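Local coordinates for protein pseudoperoxidase (Leishmania major, PDB 5VIA) that binds a heme b whose iron is held by a cysteine and a histidine, and belongs to the heme peroxidase family as a pseudoperoxidase, at residues Glu54-Glu58 with Leu215-Leu219; Ala61-Gly65 with Glu166-Gly170. Numbering follows the deposited sequence.

Contact 1 (Glu54-Glu58 with Leu215-Leu219). With HEM (protoporphyrin IX containing Fe), chain B.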
loop_
_atom_site.group_PDB
_atom_site.type_symbol
_atom_site.label_atom_id
_atom_site.label_comp_id
_atom_site.label_asym_id
_atom_site.label_seq_id
_atom_site.Cartn_x
_atom_site.Cartn_y
_atom_site.Cartn_z
ATOM N N GLU A 54 10.986 -7.419 -6.632
ATOM C CA GLU A 54 11.501 -7.208 -7.970
ATOM C C GLU A 54 10.335 -7.308 -8.955
ATOM O O GLU A 54 10.333 -6.666 -10.012
ATOM C CB GLU A 54 12.565 -8.268 -8.271
ATOM C CG GLU A 54 13.544 -7.883 -9.353
ATOM C CD GLU A 54 14.095 -6.485 -9.156
ATOM O OE1 GLU A 54 14.586 -6.175 -8.045
ATOM O OE2 GLU A 54 14.025 -5.693 -10.118
ATOM N N THR A 55 9.326 -8.094 -8.579
ATOM C CA THR A 55 8.168 -8.340 -9.442
ATOM C C THR A 55 6.837 -8.213 -8.684
ATOM O O THR A 55 6.732 -8.614 -7.512
ATOM C CB THR A 55 8.279 -9.743 -10.106
ATOM O OG1 THR A 55 7.105 -10.017 -10.875
ATOM C CG2 THR A 55 8.438 -10.834 -9.041
ATOM N N VAL A 56 5.818 -7.657 -9.344
ATOM C CA VAL A 56 4.482 -7.581 -8.739
ATOM C C VAL A 56 3.825 -8.948 -8.591
ATOM O O VAL A 56 2.794 -9.081 -7.917
ATOM C CB VAL A 56 3.526 -6.611 -9.497
ATOM C CG1 VAL A 56 4.099 -5.199 -9.511
ATOM C CG2 VAL A 56 3.253 -7.103 -10.924
ATOM N N ASP A 57 4.413 -9.970 -9.210
ATOM C CA ASP A 57 3.987 -11.334 -8.938
ATOM C C ASP A 57 4.113 -11.624 -7.436
ATOM O O ASP A 57 3.375 -12.452 -6.893
ATOM C CB ASP A 57 4.805 -12.336 -9.752
ATOM C CG ASP A 57 4.225 -12.568 -11.139
ATOM O OD1 ASP A 57 3.030 -12.243 -11.335
ATOM O OD2 ASP A 57 4.953 -13.082 -12.023
ATOM N N GLU A 58 5.026 -10.924 -6.769
ATOM C CA GLU A 58 5.183 -11.061 -5.311
ATOM C C GLU A 58 4.357 -10.030 -4.536
ATOM O O GLU A 58 3.495 -10.395 -3.741
ATOM C CB GLU A 58 6.658 -10.972 -4.906
ATOM C CG GLU A 58 6.908 -11.247 -3.411
ATOM C CD GLU A 58 8.389 -11.230 -3.065
ATOM O OE1 GLU A 58 8.970 -10.123 -3.032
ATOM O OE2 GLU A 58 8.974 -12.314 -2.841
ATOM N N LEU A 215 8.101 -9.814 -17.049
ATOM C CA LEU A 215 6.678 -9.491 -16.951
ATOM C C LEU A 215 5.956 -10.476 -16.039
ATOM O O LEU A 215 6.284 -11.663 -16.019
ATOM C CB LEU A 215 6.047 -9.460 -18.344
ATOM C CG LEU A 215 6.610 -8.331 -19.203
ATOM C CD1 LEU A 215 6.123 -8.426 -20.617
ATOM C CD2 LEU A 215 6.221 -6.993 -18.607
ATOM N N PRO A 216 4.970 -9.988 -15.277
ATOM C CA PRO A 216 4.305 -10.865 -14.310
ATOM C C PRO A 216 3.481 -11.954 -14.994
ATOM O O PRO A 216 2.932 -11.742 -16.094
ATOM C CB PRO A 216 3.418 -9.904 -13.503
ATOM C CG PRO A 216 3.271 -8.694 -14.324
ATOM C CD PRO A 216 4.485 -8.599 -15.206
ATOM N N GLN A 217 3.413 -13.118 -14.354
ATOM C CA GLN A 217 2.781 -14.288 -14.945
ATOM C C GLN A 217 1.567 -14.747 -14.152
ATOM O O GLN A 217 0.850 -15.647 -14.582
ATOM C CB GLN A 217 3.791 -15.434 -15.023
ATOM C CG GLN A 217 5.110 -15.089 -15.711
ATOM C CD GLN A 217 6.047 -16.287 -15.803
ATOM O OE1 GLN A 217 5.854 -17.296 -15.120
ATOM N NE2 GLN A 217 7.068 -16.180 -16.649
ATOM N N THR A 218 1.340 -14.131 -12.996
ATOM C CA THR A 218 0.293 -14.585 -12.094
ATOM C C THR A 218 -0.865 -13.599 -12.036
ATOM O O THR A 218 -1.761 -13.733 -11.199
ATOM C CB THR A 218 0.829 -14.769 -10.653
ATOM O OG1 THR A 218 0.940 -13.487 -10.036
ATOM C CG2 THR A 218 2.199 -15.440 -10.672
ATOM N N LEU A 219 -0.854 -12.595 -12.901
ATOM C CA LEU A 219 -1.961 -11.648 -12.886
ATOM C C LEU A 219 -3.206 -12.286 -13.480
ATOM O O LEU A 219 -3.123 -13.070 -14.431
ATOM C CB LEU A 219 -1.612 -10.352 -13.609
ATOM C CG LEU A 219 -0.460 -9.511 -13.053
ATOM C CD1 LEU A 219 -0.328 -8.219 -13.850
ATOM C CD2 LEU A 219 -0.621 -9.208 -11.568
HETATM C CHA HEM B . -0.855 -1.331 -6.421
HETATM C CHB HEM B . -0.110 -6.117 -5.877
HETATM C CHC HEM B . 0.285 -5.349 -1.099
HETATM C CHD HEM B . -1.192 -0.729 -1.601
HETATM C C1A HEM B . -0.611 -2.660 -6.665
HETATM C C2A HEM B . -0.405 -3.224 -7.980
HETATM C C3A HEM B . -0.194 -4.529 -7.846
HETATM C C4A HEM B . -0.266 -4.858 -6.424
HETATM C CMA HEM B . 0.072 -5.530 -8.985
HETATM C CAA HEM B . -0.381 -2.420 -9.299
HETATM C CBA HEM B . 0.995 -1.727 -9.281
HETATM C CGA HEM B . 1.240 -0.861 -10.497
HETATM O O1A HEM B . 1.258 -1.408 -11.627
HETATM O O2A HEM B . 1.453 0.372 -10.330
HETATM C C1B HEM B . 0.092 -6.352 -4.532
HETATM C C2B HEM B . 0.363 -7.622 -3.898
HETATM C C3B HEM B . 0.498 -7.427 -2.578
HETATM C C4B HEM B . 0.268 -6.008 -2.316
HETATM C CMB HEM B . 0.510 -8.956 -4.644
HETATM C CAB HEM B . 0.799 -8.566 -1.571
HETATM C CBB HEM B . 1.440 -8.347 -0.418
HETATM C C1C HEM B . -0.084 -4.048 -0.806
HETATM C C2C HEM B . -0.163 -3.438 0.528
HETATM C C3C HEM B . -0.572 -2.149 0.372
HETATM C C4C HEM B . -0.764 -1.919 -1.052
HETATM C CMC HEM B . 0.192 -4.187 1.844
HETATM C CAC HEM B . -0.816 -1.000 1.377
HETATM C CBC HEM B . -0.503 -1.080 2.678
HETATM C C1D HEM B . -1.260 -0.454 -2.945
HETATM C C2D HEM B . -1.690 0.805 -3.518
HETATM C C3D HEM B . -1.589 0.617 -5.026
HETATM C C4D HEM B . -1.107 -0.737 -5.208
HETATM C CMD HEM B . -2.153 2.071 -2.766
HETATM C CAD HEM B . -1.908 1.669 -6.120
HETATM C CBD HEM B . -0.598 2.444 -6.317
HETATM C CGD HEM B . -0.727 3.495 -7.394
HETATM O O1D HEM B . 0.324 4.071 -7.805
HETATM O O2D HEM B . -1.876 3.746 -7.836
HETATM N NA HEM B . -0.528 -3.688 -5.731
HETATM N NB HEM B . 0.031 -5.394 -3.543
HETATM N NC HEM B . -0.463 -3.085 -1.746
HETATM N ND HEM B . -0.938 -1.343 -3.968
HETATM FE FE HEM B . -0.418 -3.383 -3.779
#
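The carboxylate of Asp57 holds the two loops together. Its OD2 accepts a hydrogen bond from the backbone N of Gln217 at 2.8 Å. Its OD1 takes two more from Thr218, one from the backbone N at 3.0 Å and one from the hydroxyl OG1 at 2.8 Å. Two consecutive amides and a hydroxyl thus converge on one side chain. Asp57 is itself held in place by an ST turn, because its N donates to Thr55 OG1 at 3.2 Å. Glu58 N also bonds to Thr55 O at 3.0 Å, which tightens the bend.

Pro216 CB makes a close van der Waals approach to Asp57 OD1 at 3.2 Å. Apolar packing lies beside this polar group. Val56 CG2 rests on Pro216 CG at 3.8 Å, with Leu219 CD2 more distant from it at 4.5 Å. Val56 also faces the cofactor, with its CB 3.7 Å from HEM CMA. Glu58 O lies 3.4 Å from HEM CMB, and the Glu58 carboxylate forms a salt bridge with Arg124. Residues 215-218 lead into strand 219-224, which begins at Leu219, and Val56 O accepts a hydrogen bond from Asn240 of strand 235-240. Here an ST turn and an aspartate that binds successive backbone amides join the wall of the heme pocket to the small antiparallel sheet.

Contact 2 (Ala61-Gly65 with Glu166-Gly170). With HEM (protoporphyrin IX containing Fe), chain B.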
loop_
_atom_site.group_PDB
_atom_site.type_symbol
_atom_site.label_atom_id
_atom_site.label_comp_id
_atom_site.label_asym_id
_atom_site.label_seq_id
_atom_site.Cartn_x
_atom_site.Cartn_y
_atom_site.Cartn_z
ATOM N N ALA A 61 5.754 -3.976 -3.589
ATOM C CA ALA A 61 6.899 -3.381 -2.912
ATOM C C ALA A 61 8.083 -3.211 -3.853
ATOM O O ALA A 61 9.232 -3.430 -3.460
ATOM C CB ALA A 61 7.308 -4.242 -1.686
ATOM N N VAL A 62 7.818 -2.836 -5.100
ATOM C CA VAL A 62 8.901 -2.583 -6.034
ATOM C C VAL A 62 9.293 -1.117 -5.931
ATOM O O VAL A 62 8.503 -0.289 -5.487
ATOM C CB VAL A 62 8.539 -2.973 -7.502
ATOM C CG1 VAL A 62 8.155 -4.451 -7.597
ATOM C CG2 VAL A 62 7.433 -2.089 -8.060
ATOM N N VAL A 63 10.512 -0.797 -6.334
ATOM C CA VAL A 63 11.023 0.557 -6.193
ATOM C C VAL A 63 10.594 1.419 -7.380
ATOM O O VAL A 63 10.776 2.646 -7.381
ATOM C CB VAL A 63 12.551 0.547 -6.086
ATOM C CG1 VAL A 63 13.182 0.244 -7.433
ATOM C CG2 VAL A 63 13.050 1.867 -5.572
ATOM N N ARG A 64 10.013 0.771 -8.387
ATOM C CA ARG A 64 9.676 1.450 -9.638
ATOM C C ARG A 64 8.402 2.283 -9.516
ATOM O O ARG A 64 7.540 2.007 -8.685
ATOM C CB ARG A 64 9.547 0.436 -10.781
ATOM C CG ARG A 64 10.796 -0.435 -11.011
ATOM C CD ARG A 64 10.658 -1.353 -12.248
ATOM N NE ARG A 64 9.499 -2.247 -12.137
ATOM C CZ ARG A 64 9.543 -3.490 -11.653
ATOM N NH1 ARG A 64 10.691 -4.012 -11.239
ATOM N NH2 ARG A 64 8.438 -4.224 -11.590
ATOM N N GLY A 65 8.305 3.325 -10.337
ATOM C CA GLY A 65 7.121 4.160 -10.374
ATOM C C GLY A 65 6.915 5.063 -9.173
ATOM O O GLY A 65 5.775 5.361 -8.816
ATOM N N GLU A 166 2.704 1.059 -16.411
ATOM C CA GLU A 166 3.507 0.298 -17.370
ATOM C C GLU A 166 4.931 0.016 -16.874
ATOM O O GLU A 166 5.520 -1.004 -17.230
ATOM C CB GLU A 166 3.515 0.989 -18.738
ATOM C CG GLU A 166 2.760 0.207 -19.839
ATOM C CD GLU A 166 2.108 1.102 -20.865
ATOM O OE1 GLU A 166 2.173 2.338 -20.691
ATOM O OE2 GLU A 166 1.529 0.582 -21.855
ATOM N N ASN A 167 5.476 0.898 -16.035
ATOM C CA ASN A 167 6.830 0.694 -15.502
ATOM C C ASN A 167 6.879 -0.039 -14.164
ATOM O O ASN A 167 7.961 -0.217 -13.588
ATOM C CB ASN A 167 7.614 2.018 -15.436
ATOM C CG ASN A 167 6.960 3.052 -14.538
ATOM O OD1 ASN A 167 5.830 2.877 -14.093
ATOM N ND2 ASN A 167 7.664 4.151 -14.288
ATOM N N VAL A 168 5.710 -0.463 -13.679
ATOM C CA VAL A 168 5.602 -1.225 -12.439
ATOM C C VAL A 168 5.110 -2.647 -12.730
ATOM O O VAL A 168 5.864 -3.613 -12.604
ATOM C CB VAL A 168 4.660 -0.523 -11.454
ATOM C CG1 VAL A 168 4.561 -1.301 -10.124
ATOM C CG2 VAL A 168 5.128 0.904 -11.217
ATOM N N SER A 169 3.849 -2.776 -13.133
ATOM C CA SER A 169 3.292 -4.085 -13.469
ATOM C C SER A 169 3.491 -4.448 -14.932
ATOM O O SER A 169 3.463 -5.620 -15.296
ATOM C CB SER A 169 1.803 -4.135 -13.135
ATOM O OG SER A 169 1.613 -3.905 -11.758
ATOM N N GLY A 170 3.665 -3.438 -15.776
ATOM C CA GLY A 170 3.865 -3.669 -17.193
ATOM C C GLY A 170 2.627 -3.397 -18.028
ATOM O O GLY A 170 2.623 -3.654 -19.239
HETATM C CHA HEM B . -0.855 -1.331 -6.421
HETATM C CHB HEM B . -0.110 -6.117 -5.877
HETATM C CHC HEM B . 0.285 -5.349 -1.099
HETATM C CHD HEM B . -1.192 -0.729 -1.601
HETATM C C1A HEM B . -0.611 -2.660 -6.665
HETATM C C2A HEM B . -0.405 -3.224 -7.980
HETATM C C3A HEM B . -0.194 -4.529 -7.846
HETATM C C4A HEM B . -0.266 -4.858 -6.424
HETATM C CMA HEM B . 0.072 -5.530 -8.985
HETATM C CAA HEM B . -0.381 -2.420 -9.299
HETATM C CBA HEM B . 0.995 -1.727 -9.281
HETATM C CGA HEM B . 1.240 -0.861 -10.497
HETATM O O1A HEM B . 1.258 -1.408 -11.627
HETATM O O2A HEM B . 1.453 0.372 -10.330
HETATM C C1B HEM B . 0.092 -6.352 -4.532
HETATM C C2B HEM B . 0.363 -7.622 -3.898
HETATM C C3B HEM B . 0.498 -7.427 -2.578
HETATM C C4B HEM B . 0.268 -6.008 -2.316
HETATM C CMB HEM B . 0.510 -8.956 -4.644
HETATM C CAB HEM B . 0.799 -8.566 -1.571
HETATM C CBB HEM B . 1.440 -8.347 -0.418
HETATM C C1C HEM B . -0.084 -4.048 -0.806
HETATM C C2C HEM B . -0.163 -3.438 0.528
HETATM C C3C HEM B . -0.572 -2.149 0.372
HETATM C C4C HEM B . -0.764 -1.919 -1.052
HETATM C CMC HEM B . 0.192 -4.187 1.844
HETATM C CAC HEM B . -0.816 -1.000 1.377
HETATM C CBC HEM B . -0.503 -1.080 2.678
HETATM C C1D HEM B . -1.260 -0.454 -2.945
HETATM C C2D HEM B . -1.690 0.805 -3.518
HETATM C C3D HEM B . -1.589 0.617 -5.026
HETATM C C4D HEM B . -1.107 -0.737 -5.208
HETATM C CMD HEM B . -2.153 2.071 -2.766
HETATM C CAD HEM B . -1.908 1.669 -6.120
HETATM C CBD HEM B . -0.598 2.444 -6.317
HETATM C CGD HEM B . -0.727 3.495 -7.394
HETATM O O1D HEM B . 0.324 4.071 -7.805
HETATM O O2D HEM B . -1.876 3.746 -7.836
HETATM N NA HEM B . -0.528 -3.688 -5.731
HETATM N NB HEM B . 0.031 -5.394 -3.543
HETATM N NC HEM B . -0.463 -3.085 -1.746
HETATM N ND HEM B . -0.938 -1.343 -3.968
HETATM FE FE HEM B . -0.418 -3.383 -3.779
#
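One arginine side chain reads two successive backbone carbonyls. Arg64 NE donates to Asn167 O at 2.9 Å, and Arg64 NH2 donates to Val168 O at 2.8 Å. Both oxygens lie at the edge of the guanidinium, near its plane. Its NH1 bonds to Glu54 O. Val62 CG2 packs on Val168 CG1 at 3.6 Å. Gly65 CA lies 3.9 Å from Val168 CG2, and a CB on Gly65 would clash with that methyl. The positive phi of Gly65 also favours glycine. Ser169, which follows Val168, meets the heme. Its OG donates to HEM O1A at 2.5 Å, and its N makes a weak hydrogen bond to the same oxygen at 3.3 Å. Val168 CG1 comes within 3.4 Å of HEM CGA. The arginine pairs with neutral carbonyls here, while the propionate oxygen O1A is bound by serine. This chemistry implies that Arg64 probably helps hold the backbone before Ser169 without itself bonding to that oxygen.

The centres of contacts 1 and 2 are 10 Å apart, on the same side of the chain's centre. Residues 54-58 and 61-65 share the loop between helix 33-49 and helix 67-79. Along the chain come 54-58, 61-65, 166-170 and 215-219, so contact 2 is nested inside the loop closed by contact 1. The two also touch directly. Glu54 O and Arg64 NH1, 2.9 Å apart, probably form a hydrogen bond, and Val56 CG1 packs on Ser169 OG at 3.6 Å. Cys60, an axial ligand of the heme iron, sits between the first two segments. Together the contacts tie the loop carrying this ligand to two later loops, of which 166-170 touches the heme.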